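Long-range contacts in Epf (Streptococcus pyogenes, PDB 4ES8), which acts as a cell surface adhesin that binds to cells through an N-terminal domain containing a carbohydrate-binding module: residues K106-D111 with I176-L181; K283-K288 with F309-D314; L56-D61 with E69-K74. All coordinates share one frame; numbering follows the deposited sequence.

Interaction 1 of 3, residues K106-D111 with I176-L181; sequences KSLIKD and ISFRTL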
ATOM      1  N   LYS A 106       4.498  -3.980  -5.035  1.00  7.27           N
ATOM      2  CA  LYS A 106       5.087  -5.186  -4.490  1.00  7.76           C
ATOM      3  C   LYS A 106       4.124  -5.724  -3.410  1.00 10.28           C
ATOM      4  O   LYS A 106       3.068  -5.113  -3.133  1.00  9.25           O
ATOM      5  CB  LYS A 106       6.471  -4.874  -3.880  1.00  8.48           C
ATOM      6  CG  LYS A 106       7.489  -4.249  -4.848  1.00 11.57           C
ATOM      7  CD  LYS A 106       8.001  -5.209  -5.889  1.00 19.01           C
ATOM      8  CE  LYS A 106       9.005  -4.549  -6.832  1.00 17.41           C
ATOM      9  NZ  LYS A 106      10.269  -4.146  -6.118  1.00 18.27           N
ATOM     10  N   SER A 107       4.492  -6.838  -2.767  1.00  9.17           N
ATOM     11  CA  SER A 107       3.642  -7.429  -1.738  0.50  9.02           C
ATOM     12  C   SER A 107       3.500  -6.494  -0.545  1.00 11.35           C
ATOM     13  O   SER A 107       4.511  -6.082   0.064  1.00 13.04           O
ATOM     14  CB  SER A 107       4.210  -8.771  -1.286  0.50 10.03           C
ATOM     15  OG  SER A 107       3.267  -9.447  -0.468  0.50  9.23           O
ATOM     16  N   LEU A 108       2.236  -6.157  -0.212  1.00  8.07           N
ATOM     17  CA  LEU A 108       1.968  -5.265   0.912  1.00  7.58           C
ATOM     18  C   LEU A 108       1.625  -6.085   2.158  1.00  9.76           C
ATOM     19  O   LEU A 108       1.282  -7.270   2.046  1.00 10.72           O
ATOM     20  CB  LEU A 108       0.813  -4.286   0.570  1.00  6.99           C
ATOM     21  CG  LEU A 108       0.967  -3.490  -0.749  1.00  8.66           C
ATOM     22  CD1 LEU A 108      -0.197  -2.544  -0.946  1.00  9.68           C
ATOM     23  CD2 LEU A 108       2.293  -2.722  -0.787  1.00 10.57           C
ATOM     24  N   ILE A 109       1.745  -5.465   3.330  1.00  7.31           N
ATOM     25  CA  ILE A 109       1.412  -6.108   4.601  1.00  7.41           C
ATOM     26  C   ILE A 109      -0.036  -5.804   4.928  1.00  9.55           C
ATOM     27  O   ILE A 109      -0.494  -4.674   4.753  1.00  9.50           O
ATOM     28  CB  ILE A 109       2.370  -5.627   5.726  1.00  9.98           C
ATOM     29  CG1 ILE A 109       3.803  -6.117   5.420  1.00  9.48           C
ATOM     30  CG2 ILE A 109       1.916  -6.138   7.121  1.00 11.57           C
ATOM     31  CD1 ILE A 109       4.883  -5.416   6.272  1.00 11.56           C
ATOM     32  N   LYS A 110      -0.758  -6.818   5.437  1.00  9.71           N
ATOM     33  CA  LYS A 110      -2.159  -6.638   5.834  1.00  8.79           C
ATOM     34  C   LYS A 110      -2.251  -5.616   6.962  1.00 10.73           C
ATOM     35  O   LYS A 110      -1.459  -5.668   7.910  1.00  9.95           O
ATOM     36  CB  LYS A 110      -2.723  -7.983   6.324  1.00 10.21           C
ATOM     37  CG  LYS A 110      -4.218  -7.925   6.694  1.00 15.42           C
ATOM     38  CD  LYS A 110      -4.791  -9.286   7.113  1.00 19.69           C
ATOM     39  CE  LYS A 110      -4.336  -9.724   8.494  1.00 34.21           C
ATOM     40  NZ  LYS A 110      -5.037 -10.967   8.941  1.00 38.70           N
ATOM     41  N   ASP A 111      -3.215  -4.686   6.851  1.00  7.85           N
ATOM     42  CA  ASP A 111      -3.534  -3.720   7.891  1.00  8.93           C
ATOM     43  C   ASP A 111      -2.419  -2.676   8.117  1.00 14.17           C
ATOM     44  O   ASP A 111      -2.331  -2.094   9.186  1.00 17.02           O
ATOM     45  CB  ASP A 111      -3.898  -4.441   9.207  1.00 10.65           C
ATOM     46  CG  ASP A 111      -4.666  -3.628  10.221  1.00 16.13           C
ATOM     47  OD1 ASP A 111      -5.577  -2.873   9.814  1.00 11.67           O
ATOM     48  OD2 ASP A 111      -4.403  -3.798  11.427  1.00 16.51           O
ATOM     49  N   ILE A 176      -2.603   9.758  -2.601  1.00  6.67           N
ATOM     50  CA  ILE A 176      -3.696   8.864  -2.219  0.50  5.43           C
ATOM     51  C   ILE A 176      -3.226   8.020  -1.071  1.00 11.42           C
ATOM     52  O   ILE A 176      -2.160   7.416  -1.176  1.00 12.28           O
ATOM     53  CB  ILE A 176      -4.186   7.978  -3.389  0.50  5.89           C
ATOM     54  CG1 ILE A 176      -4.652   8.840  -4.588  0.50  4.03           C
ATOM     55  CG2 ILE A 176      -5.298   7.001  -2.915  0.50  7.34           C
ATOM     56  CD1 ILE A 176      -5.007   8.056  -5.870  0.50  3.44           C
ATOM     57  N   SER A 177      -3.991   7.989   0.033  1.00  9.21           N
ATOM     58  CA  SER A 177      -3.600   7.151   1.161  0.50  8.25           C
ATOM     59  C   SER A 177      -4.684   6.100   1.378  1.00 11.65           C
ATOM     60  O   SER A 177      -5.842   6.329   1.018  1.00 11.29           O
ATOM     61  CB  SER A 177      -3.375   7.985   2.419  0.50 10.80           C
ATOM     62  OG  SER A 177      -4.524   8.720   2.800  0.50  7.47           O
ATOM     63  N   PHE A 178      -4.299   4.936   1.916  1.00  8.09           N
ATOM     64  CA  PHE A 178      -5.258   3.872   2.168  1.00  7.86           C
ATOM     65  C   PHE A 178      -4.658   2.890   3.139  1.00 10.60           C
ATOM     66  O   PHE A 178      -3.440   2.867   3.340  1.00 10.67           O
ATOM     67  CB  PHE A 178      -5.690   3.143   0.877  1.00  8.90           C
ATOM     68  CG  PHE A 178      -4.592   2.348   0.219  1.00  8.55           C
ATOM     69  CD1 PHE A 178      -3.618   2.978  -0.556  1.00 10.23           C
ATOM     70  CD2 PHE A 178      -4.511   0.970   0.389  1.00  9.05           C
ATOM     71  CE1 PHE A 178      -2.586   2.239  -1.147  1.00 11.39           C
ATOM     72  CE2 PHE A 178      -3.484   0.232  -0.213  1.00 10.96           C
ATOM     73  CZ  PHE A 178      -2.533   0.873  -0.980  1.00  9.66           C
ATOM     74  N   ARG A 179      -5.518   2.047   3.692  1.00  6.69           N
ATOM     75  CA  ARG A 179      -5.102   0.945   4.567  1.00  6.55           C
ATOM     76  C   ARG A 179      -5.428  -0.373   3.881  1.00 10.20           C
ATOM     77  O   ARG A 179      -6.536  -0.532   3.344  1.00 10.08           O
ATOM     78  CB  ARG A 179      -5.842   1.035   5.925  1.00  7.37           C
ATOM     79  CG  ARG A 179      -5.524  -0.106   6.877  1.00 10.42           C
ATOM     80  CD  ARG A 179      -6.059   0.181   8.285  1.00 12.06           C
ATOM     81  NE  ARG A 179      -5.175   1.145   8.947  1.00 11.71           N
ATOM     82  CZ  ARG A 179      -5.343   1.617  10.179  1.00 22.11           C
ATOM     83  NH1 ARG A 179      -6.388   1.237  10.908  1.00 17.67           N
ATOM     84  NH2 ARG A 179      -4.465   2.467  10.693  1.00 14.79           N
ATOM     85  N   THR A 180      -4.495  -1.346   3.899  1.00  6.93           N
ATOM     86  CA  THR A 180      -4.806  -2.636   3.272  1.00  6.49           C
ATOM     87  C   THR A 180      -5.710  -3.539   4.134  1.00  9.59           C
ATOM     88  O   THR A 180      -5.607  -3.556   5.378  1.00  8.94           O
ATOM     89  CB  THR A 180      -3.529  -3.395   3.021  1.00  9.44           C
ATOM     90  OG1 THR A 180      -2.799  -3.490   4.268  1.00  9.35           O
ATOM     91  CG2 THR A 180      -2.683  -2.750   1.927  1.00  8.69           C
ATOM     92  N   LEU A 181      -6.548  -4.330   3.453  1.00  8.76           N
ATOM     93  CA  LEU A 181      -7.411  -5.333   4.101  1.00  9.64           C
ATOM     94  C   LEU A 181      -6.818  -6.736   3.944  1.00 14.30           C
ATOM     95  O   LEU A 181      -7.279  -7.685   4.601  1.00 15.90           O
ATOM     96  CB  LEU A 181      -8.845  -5.282   3.514  1.00 10.27           C
ATOM     97  CG  LEU A 181      -9.587  -3.971   3.790  1.00 13.07           C
ATOM     98  CD1 LEU A 181     -10.925  -3.929   3.091  1.00 13.02           C
ATOM     99  CD2 LEU A 181      -9.736  -3.675   5.314  1.00 16.68           C
TER
HETATM  100  O   HOH W   1      -7.123  -3.426   7.731  1.00 11.44           O
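T180 meets the backbone of I109-D111 at one end of the beta-sandwich that probably forms the carbohydrate-binding module: T180 is the last residue of strand 172-180, and the loop 106-111 carries the chain from strand 97-105 of one sheet to strand 113-123 of the other. The threonine places its two branches on different tasks. OG1 stands between the backbone N and the carbonyl carbon (chi1 54°) and donates to I109 O at 2.6 Å, approaching with a tilt of 17° from the carbonyl plane. T180 OG1 also accepts a weak, bent bond from D111 N at 2.9 Å and is bonded to H112 N, so a single hydroxyl ties three backbone groups. D111 N is shared, also giving a weak bond to T180 O. T180 CG2 instead meets L108 CD1 at 3.8 Å. L108 CD1 in turn lies near the plane of the F178 ring, at its edge, 4.1 Å from F178 CZ, and the side chains of L108 and F178 cross at about a right angle. Y114 of strand 113-123 touches both L108 and T180.

On the polar side D111 and R179 run alongside each other and point the same way, yet their flat ends are turned 76° apart. D111 OD1 rests against the aliphatic R179 CD at 3.4 Å, and no guanidinium N-H of R179 points at it. R179 NE forms a salt bridge with D113, while D111 OD2 accepts from T243 N and N244 N of the C-terminal domain. A water bridges the segments, donating to D111 OD1 at 2.7 Å and to T180 O at 2.8 Å.

Interaction 2 of 3, residues K283-K288 with F309-D314; sequences KSLKNK and FEVGID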
ATOM      1  N   LYS A 283      18.191 -11.499  36.552  1.00 20.01           N
ATOM      2  CA  LYS A 283      18.743 -11.405  37.904  1.00 20.95           C
ATOM      3  C   LYS A 283      19.094  -9.953  38.251  1.00 23.69           C
ATOM      4  O   LYS A 283      19.002  -9.580  39.423  1.00 23.13           O
ATOM      5  CB  LYS A 283      19.986 -12.298  37.998  1.00 23.98           C
ATOM      6  CG  LYS A 283      20.533 -12.476  39.401  1.00 46.09           C
ATOM      7  CD  LYS A 283      21.899 -13.142  39.343  1.00 59.56           C
ATOM      8  CE  LYS A 283      22.495 -13.349  40.706  1.00 68.27           C
ATOM      9  NZ  LYS A 283      21.592 -14.110  41.606  1.00 76.46           N
ATOM     10  N   SER A 284      19.489  -9.142  37.230  1.00 21.02           N
ATOM     11  CA  SER A 284      19.903  -7.742  37.392  1.00 19.72           C
ATOM     12  C   SER A 284      18.728  -6.749  37.525  1.00 21.01           C
ATOM     13  O   SER A 284      18.968  -5.619  37.953  1.00 17.34           O
ATOM     14  CB  SER A 284      20.796  -7.312  36.234  1.00 24.94           C
ATOM     15  OG  SER A 284      22.017  -8.035  36.233  1.00 37.08           O
ATOM     16  N   LEU A 285      17.476  -7.143  37.176  1.00 18.16           N
ATOM     17  CA  LEU A 285      16.326  -6.231  37.321  1.00 17.76           C
ATOM     18  C   LEU A 285      16.154  -5.793  38.766  1.00 20.66           C
ATOM     19  O   LEU A 285      16.300  -6.618  39.678  1.00 20.69           O
ATOM     20  CB  LEU A 285      15.014  -6.885  36.853  1.00 17.12           C
ATOM     21  CG  LEU A 285      14.901  -7.261  35.372  1.00 19.63           C
ATOM     22  CD1 LEU A 285      13.635  -8.059  35.146  1.00 18.39           C
ATOM     23  CD2 LEU A 285      14.922  -6.007  34.468  1.00 20.46           C
ATOM     24  N   LYS A 286      15.872  -4.502  38.979  1.00 15.24           N
ATOM     25  CA  LYS A 286      15.671  -3.967  40.314  1.00 14.03           C
ATOM     26  C   LYS A 286      14.199  -3.713  40.593  1.00 17.55           C
ATOM     27  O   LYS A 286      13.424  -3.420  39.681  1.00 16.14           O
ATOM     28  CB  LYS A 286      16.488  -2.682  40.519  1.00 14.97           C
ATOM     29  CG  LYS A 286      17.975  -2.973  40.644  1.00 15.79           C
ATOM     30  CD  LYS A 286      18.843  -1.718  40.492  1.00 18.33           C
ATOM     31  CE  LYS A 286      18.836  -1.147  39.092  1.00 18.49           C
ATOM     32  NZ  LYS A 286      19.899  -0.121  38.922  1.00 25.39           N
ATOM     33  N   ASN A 287      13.802  -3.823  41.868  1.00 16.28           N
ATOM     34  CA  ASN A 287      12.423  -3.556  42.251  1.00 15.92           C
ATOM     35  C   ASN A 287      12.043  -2.117  41.867  1.00 19.36           C
ATOM     36  O   ASN A 287      12.846  -1.194  42.048  1.00 17.58           O
ATOM     37  CB  ASN A 287      12.218  -3.789  43.752  1.00 19.93           C
ATOM     38  CG  ASN A 287      10.800  -3.568  44.223  1.00 42.16           C
ATOM     39  OD1 ASN A 287       9.821  -3.884  43.532  1.00 38.83           O
ATOM     40  ND2 ASN A 287      10.663  -2.988  45.402  1.00 34.62           N
ATOM     41  N   LYS A 288      10.871  -1.949  41.222  1.00 18.65           N
ATOM     42  CA  LYS A 288      10.355  -0.638  40.789  1.00 18.19           C
ATOM     43  C   LYS A 288      11.225   0.029  39.681  1.00 20.26           C
ATOM     44  O   LYS A 288      10.992   1.191  39.354  1.00 20.93           O
ATOM     45  CB  LYS A 288      10.179   0.320  41.986  1.00 22.26           C
ATOM     46  CG  LYS A 288       9.115  -0.179  42.967  1.00 34.61           C
ATOM     47  CD  LYS A 288       8.870   0.811  44.098  1.00 44.24           C
ATOM     48  CE  LYS A 288       7.799   0.333  45.055  1.00 60.66           C
ATOM     49  NZ  LYS A 288       6.448   0.294  44.424  1.00 70.82           N
ATOM     50  N   PHE A 309       7.728   1.604  31.945  1.00 12.15           N
ATOM     51  CA  PHE A 309       6.926   0.847  32.884  1.00 12.10           C
ATOM     52  C   PHE A 309       7.847   0.351  33.975  1.00 17.08           C
ATOM     53  O   PHE A 309       9.050   0.180  33.743  1.00 14.87           O
ATOM     54  CB  PHE A 309       6.133  -0.306  32.218  1.00 12.88           C
ATOM     55  CG  PHE A 309       6.958  -1.481  31.745  1.00 13.06           C
ATOM     56  CD1 PHE A 309       7.587  -1.455  30.501  1.00 14.76           C
ATOM     57  CD2 PHE A 309       7.084  -2.628  32.528  1.00 14.72           C
ATOM     58  CE1 PHE A 309       8.358  -2.543  30.068  1.00 15.06           C
ATOM     59  CE2 PHE A 309       7.820  -3.732  32.074  1.00 17.50           C
ATOM     60  CZ  PHE A 309       8.455  -3.683  30.850  1.00 16.40           C
ATOM     61  N   GLU A 310       7.278   0.102  35.158  1.00 15.66           N
ATOM     62  CA  GLU A 310       8.080  -0.386  36.273  1.00 15.27           C
ATOM     63  C   GLU A 310       8.109  -1.883  36.385  1.00 18.08           C
ATOM     64  O   GLU A 310       7.092  -2.548  36.201  1.00 17.29           O
ATOM     65  CB  GLU A 310       7.527   0.161  37.595  1.00 16.44           C
ATOM     66  CG  GLU A 310       7.925   1.604  37.871  1.00 20.44           C
ATOM     67  CD  GLU A 310       7.438   2.157  39.198  1.00 39.82           C
ATOM     68  OE1 GLU A 310       7.031   1.359  40.076  1.00 31.73           O
ATOM     69  OE2 GLU A 310       7.486   3.397  39.370  1.00 31.01           O
ATOM     70  N   VAL A 311       9.262  -2.402  36.805  1.00 15.68           N
ATOM     71  CA  VAL A 311       9.433  -3.794  37.224  1.00 17.24           C
ATOM     72  C   VAL A 311       8.666  -3.910  38.549  1.00 25.24           C
ATOM     73  O   VAL A 311       8.711  -2.991  39.364  1.00 24.13           O
ATOM     74  CB  VAL A 311      10.939  -4.151  37.405  1.00 19.90           C
ATOM     75  CG1 VAL A 311      11.133  -5.546  38.012  1.00 19.84           C
ATOM     76  CG2 VAL A 311      11.724  -4.021  36.111  1.00 18.77           C
ATOM     77  N   GLY A 312       7.976  -5.008  38.764  1.00 25.71           N
ATOM     78  CA  GLY A 312       7.273  -5.191  40.028  1.00 27.00           C
ATOM     79  C   GLY A 312       7.687  -6.463  40.731  1.00 32.90           C
ATOM     80  O   GLY A 312       8.665  -7.111  40.351  1.00 30.22           O
ATOM     81  N   ILE A 313       6.967  -6.780  41.802  1.00 35.27           N
ATOM     82  CA  ILE A 313       7.093  -8.012  42.580  1.00 36.36           C
ATOM     83  C   ILE A 313       5.950  -8.903  42.094  1.00 41.44           C
ATOM     84  O   ILE A 313       4.810  -8.438  42.051  1.00 42.40           O
ATOM     85  CB  ILE A 313       7.049  -7.726  44.122  1.00 39.46           C
ATOM     86  CG1 ILE A 313       8.182  -6.759  44.590  1.00 39.57           C
ATOM     87  CG2 ILE A 313       7.005  -9.023  44.960  1.00 40.36           C
ATOM     88  CD1 ILE A 313       9.692  -7.241  44.385  1.00 42.75           C
ATOM     89  N   ASP A 314       6.257 -10.144  41.681  1.00 38.32           N
ATOM     90  CA  ASP A 314       5.276 -11.112  41.177  1.00 39.05           C
ATOM     91  C   ASP A 314       4.119 -11.277  42.190  1.00 47.11           C
ATOM     92  O   ASP A 314       4.365 -11.724  43.314  1.00 47.03           O
ATOM     93  CB  ASP A 314       5.956 -12.463  40.882  1.00 40.27           C
ATOM     94  CG  ASP A 314       5.130 -13.447  40.068  1.00 45.43           C
ATOM     95  OD1 ASP A 314       3.878 -13.390  40.147  1.00 45.56           O
ATOM     96  OD2 ASP A 314       5.733 -14.305  39.395  1.00 47.75           O
TER
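V311 is the tight centre of this contact, wedged against the backbone of the segment that leaves helix 279-284. V311 CB lies 3.4 Å from K286 O. CG1, anti to the backbone N (chi1 173°), lies against the same oxygen, and V311 CG2 reaches inward to L285 CD2 at 4.1 Å, the leucine and valine crossing at a slant. L291 of strand 290-297 touches both L285 and V311, which makes this inner side continuous with the apolar interior of the domain. The backbone link is modest: K288 N gives a weak hydrogen bond to V311 O at 3.0 Å, and K288 CA adds a C-H...O approach to that oxygen.

The outer side faces solvent and is held by less specific contacts. E310 CG packs on K288 O at 3.4 Å, but the charged ends only come near one another, with K288 NZ and E310 OE1 4.5 Å apart, beyond a salt bridge. N287 and I313 cross at about a right angle, N287 OD1 meeting the isoleucine tip I313 CD1 at 3.5 Å, a polar-to-apolar touch between exposed side chains.

Thus the loop entering strand 290-297 is joined to the chain around the end of strand 307-310, its antiparallel partner and an edge strand of a four-stranded sheet, an arrangement consistent with one end of an all-beta, fibronectin-like domain.

Interaction 3 of 3, residues L56-D61 with E69-K74; sequences LIPAKD and EHNEVK. With ACT (acetate ion), chain D.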
ATOM      1  N   LEU A  56      -6.855  -6.051 -25.144  1.00  7.26           N
ATOM      2  CA  LEU A  56      -5.893  -6.715 -26.024  0.50  6.31           C
ATOM      3  C   LEU A  56      -5.270  -5.753 -27.026  1.00  8.78           C
ATOM      4  O   LEU A  56      -5.905  -4.776 -27.432  1.00  8.90           O
ATOM      5  CB  LEU A  56      -6.546  -7.878 -26.774  0.50  5.92           C
ATOM      6  CG  LEU A  56      -7.219  -8.936 -25.917  0.50  7.26           C
ATOM      7  CD1 LEU A  56      -8.203  -9.739 -26.744  0.50  5.33           C
ATOM      8  CD2 LEU A  56      -6.196  -9.850 -25.236  0.50  7.59           C
ATOM      9  N   ILE A  57      -4.010  -6.010 -27.382  1.00  7.78           N
ATOM     10  CA  ILE A  57      -3.300  -5.237 -28.393  1.00  7.72           C
ATOM     11  C   ILE A  57      -2.721  -6.295 -29.365  1.00  9.84           C
ATOM     12  O   ILE A  57      -2.714  -7.481 -28.999  1.00 11.19           O
ATOM     13  CB  ILE A  57      -2.255  -4.262 -27.817  1.00  9.73           C
ATOM     14  CG1 ILE A  57      -1.123  -5.037 -27.102  1.00  8.82           C
ATOM     15  CG2 ILE A  57      -2.961  -3.240 -26.883  1.00  9.50           C
ATOM     16  CD1 ILE A  57      -0.036  -4.193 -26.424  1.00 10.87           C
ATOM     17  N   PRO A  58      -2.251  -5.918 -30.570  1.00  9.49           N
ATOM     18  CA  PRO A  58      -1.757  -6.952 -31.505  1.00  9.77           C
ATOM     19  C   PRO A  58      -0.613  -7.736 -30.874  1.00 12.91           C
ATOM     20  O   PRO A  58       0.329  -7.153 -30.339  1.00 13.42           O
ATOM     21  CB  PRO A  58      -1.331  -6.133 -32.733  1.00 11.43           C
ATOM     22  CG  PRO A  58      -2.218  -4.919 -32.682  1.00 13.92           C
ATOM     23  CD  PRO A  58      -2.219  -4.582 -31.204  1.00 10.50           C
ATOM     24  N   ALA A  59      -0.724  -9.088 -30.872  1.00 11.32           N
ATOM     25  CA  ALA A  59       0.256  -9.916 -30.172  1.00 11.53           C
ATOM     26  C   ALA A  59       1.700  -9.659 -30.606  1.00 15.96           C
ATOM     27  O   ALA A  59       2.579  -9.688 -29.754  1.00 16.48           O
ATOM     28  CB  ALA A  59      -0.091 -11.393 -30.323  1.00 12.24           C
ATOM     29  N   LYS A  60       1.936  -9.374 -31.902  1.00 13.94           N
ATOM     30  CA  LYS A  60       3.299  -9.145 -32.404  1.00 14.15           C
ATOM     31  C   LYS A  60       3.917  -7.824 -31.923  1.00 17.16           C
ATOM     32  O   LYS A  60       5.141  -7.648 -32.014  1.00 16.31           O
ATOM     33  CB  LYS A  60       3.289  -9.151 -33.927  1.00 17.46           C
ATOM     34  CG  LYS A  60       3.158 -10.556 -34.507  1.00 28.09           C
ATOM     35  CD  LYS A  60       3.035 -10.540 -36.023  1.00 36.12           C
ATOM     36  CE  LYS A  60       2.783 -11.927 -36.581  1.00 44.78           C
ATOM     37  NZ  LYS A  60       3.935 -12.839 -36.338  1.00 54.06           N
ATOM     38  N   ASP A  61       3.073  -6.910 -31.405  1.00 12.95           N
ATOM     39  CA  ASP A  61       3.517  -5.568 -31.045  1.00 11.84           C
ATOM     40  C   ASP A  61       3.584  -5.279 -29.547  1.00 13.23           C
ATOM     41  O   ASP A  61       3.927  -4.148 -29.174  1.00 13.33           O
ATOM     42  CB  ASP A  61       2.531  -4.569 -31.671  1.00 12.72           C
ATOM     43  CG  ASP A  61       2.454  -4.589 -33.200  1.00 16.95           C
ATOM     44  OD1 ASP A  61       3.396  -5.117 -33.841  1.00 19.30           O
ATOM     45  OD2 ASP A  61       1.486  -4.033 -33.749  1.00 19.90           O
ATOM     46  N   GLU A  69      -2.579  -0.028 -30.588  1.00  8.61           N
ATOM     47  CA  GLU A  69      -4.023  -0.068 -30.839  1.00  7.31           C
ATOM     48  C   GLU A  69      -4.747  -1.152 -30.039  1.00 10.64           C
ATOM     49  O   GLU A  69      -4.208  -2.256 -29.830  1.00 10.03           O
ATOM     50  CB  GLU A  69      -4.339  -0.289 -32.338  1.00  8.02           C
ATOM     51  CG  GLU A  69      -3.949  -1.656 -32.901  1.00 12.78           C
ATOM     52  CD  GLU A  69      -3.595  -1.674 -34.378  1.00 20.57           C
ATOM     53  OE1 GLU A  69      -2.783  -0.832 -34.824  1.00 17.49           O
ATOM     54  OE2 GLU A  69      -4.151  -2.528 -35.097  1.00 21.47           O
ATOM     55  N   HIS A  70      -5.996  -0.849 -29.653  1.00  8.34           N
ATOM     56  CA  HIS A  70      -6.906  -1.874 -29.116  1.00  7.40           C
ATOM     57  C   HIS A  70      -7.099  -2.881 -30.265  1.00 10.02           C
ATOM     58  O   HIS A  70      -7.493  -2.470 -31.373  1.00 10.57           O
ATOM     59  CB  HIS A  70      -8.249  -1.230 -28.713  1.00  7.04           C
ATOM     60  CG  HIS A  70      -9.124  -2.107 -27.874  1.00  8.88           C
ATOM     61  ND1 HIS A  70     -10.406  -1.717 -27.521  1.00  9.63           N
ATOM     62  CD2 HIS A  70      -8.888  -3.349 -27.374  1.00 10.20           C
ATOM     63  CE1 HIS A  70     -10.891  -2.708 -26.784  1.00  9.73           C
ATOM     64  NE2 HIS A  70     -10.007  -3.692 -26.645  1.00  9.96           N
ATOM     65  N   ASN A  71      -6.734  -4.160 -30.048  1.00  8.04           N
ATOM     66  CA  ASN A  71      -6.731  -5.154 -31.122  1.00  8.82           C
ATOM     67  C   ASN A  71      -8.032  -5.136 -31.920  1.00 12.50           C
ATOM     68  O   ASN A  71      -9.106  -5.181 -31.333  1.00 12.04           O
ATOM     69  CB  ASN A  71      -6.476  -6.531 -30.561  1.00 11.24           C
ATOM     70  CG  ASN A  71      -6.079  -7.481 -31.651  1.00 22.26           C
ATOM     71  OD1 ASN A  71      -5.113  -7.239 -32.376  1.00 15.14           O
ATOM     72  ND2 ASN A  71      -6.878  -8.520 -31.840  1.00 18.33           N
ATOM     73  N   GLU A  72      -7.905  -5.075 -33.273  1.00 12.13           N
ATOM     74  CA  GLU A  72      -8.998  -5.104 -34.264  1.00 13.51           C
ATOM     75  C   GLU A  72      -9.860  -3.820 -34.296  1.00 16.71           C
ATOM     76  O   GLU A  72      -9.968  -3.177 -35.346  1.00 16.53           O
ATOM     77  CB  GLU A  72      -9.953  -6.318 -34.063  1.00 15.85           C
ATOM     78  CG  GLU A  72      -9.295  -7.687 -33.977  1.00 31.13           C
ATOM     79  CD  GLU A  72     -10.237  -8.862 -33.758  1.00 58.15           C
ATOM     80  OE1 GLU A  72     -10.918  -8.916 -32.704  1.00 45.69           O
ATOM     81  OE2 GLU A  72     -10.245  -9.765 -34.625  1.00 51.03           O
ATOM     82  N   VAL A  73     -10.427  -3.432 -33.146  1.00 12.64           N
ATOM     83  CA  VAL A  73     -11.369  -2.318 -33.059  0.50 11.80           C
ATOM     84  C   VAL A  73     -10.660  -0.943 -33.168  1.00 15.02           C
ATOM     85  O   VAL A  73     -11.234  -0.045 -33.793  1.00 14.37           O
ATOM     86  CB  VAL A  73     -12.295  -2.443 -31.823  0.50 15.39           C
ATOM     87  CG1 VAL A  73     -11.522  -2.509 -30.514  0.50 13.84           C
ATOM     88  CG2 VAL A  73     -13.389  -1.382 -31.797  0.50 15.85           C
ATOM     89  N   LYS A  74      -9.439  -0.774 -32.598  1.00 11.21           N
ATOM     90  CA  LYS A  74      -8.670   0.480 -32.743  1.00 10.93           C
ATOM     91  C   LYS A  74      -9.454   1.741 -32.273  1.00 14.26           C
ATOM     92  O   LYS A  74      -9.240   2.850 -32.809  1.00 13.46           O
ATOM     93  CB  LYS A  74      -8.198   0.683 -34.221  1.00 12.50           C
ATOM     94  CG  LYS A  74      -7.492  -0.522 -34.831  1.00 17.48           C
ATOM     95  CD  LYS A  74      -6.962  -0.196 -36.227  1.00 27.60           C
ATOM     96  CE  LYS A  74      -7.224  -1.302 -37.211  1.00 49.09           C
ATOM     97  NZ  LYS A  74      -6.709  -0.951 -38.566  1.00 58.17           N
TER
HETATM   98  C   ACT D 502      -2.054  -9.060 -25.711  1.00 12.95           C
HETATM   99  O   ACT D 502      -1.251  -9.222 -24.767  1.00 10.81           O
HETATM  100  OXT ACT D 502      -2.874  -8.135 -25.841  1.00 10.21           O
HETATM  101  CH3 ACT D 502      -2.059 -10.053 -26.886  1.00 13.39           C
HETATM  102  O   HOH W   2      -9.634  -6.348 -26.217  1.00  9.11           O
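L56 and N71 supply the hydrogen bond between the two loops: N71 N donates to L56 O at 2.8 Å, almost straight at the hydrogen (175°), although the donor stands above the carbonyl plane, 43° out of it. L56 O also lies in the plane of the H70 ring, at its edge, 3.3 Å from H70 CD2. A water extends this polar seam, taking the N-H of L56 N at 3.0 Å and pairing with H70 NE2 at 2.7 Å. H70 ND1 is bonded to D75; with the stacked H55 ring and the edge-to-face F44 this probably holds the ring's rotation.

Van der Waals contacts centre on P58. P58 CG meets E69 CG at 3.7 Å, the two side chains crossing at about a right angle, and P58 CD abuts E69 O. With CG anti to the backbone N (chi1 -164°), N71 slides past the proline in the opposite direction, OD1 lying 3.5 Å from P58 CA.

An acetate, probably from the crystallisation liquor, accepts from I57 N through OXT at 2.9 Å and is also held by R42. The contact sets the loop leaving strand 51-54 against the connection of the beta-hairpin formed by strands 68-69 and 76-80, at the margin of the beta-sandwich.

In the fold
Along the chain the contacts come in series: interaction 3, then interaction 1, then interaction 2. Interactions 3 and 1 belong to the N-terminal beta-sandwich, their centres 33 Å apart. Both draw on one seven-stranded sheet: E69 ends its edge strand 68-69, and strand 172-180 supplies one side of interaction 1. Interaction 2 lies in the separate C-terminal domain, built round a four-stranded sheet; its centre is 39 Å from that of interaction 1 and 71 Å from that of interaction 3, and it lies across the chain's centre from interaction 3. Interaction 1, near that centre, sits at the junction of the two domains, where K110 also reaches D268, consistent with a joined, elongated two-domain adhesin.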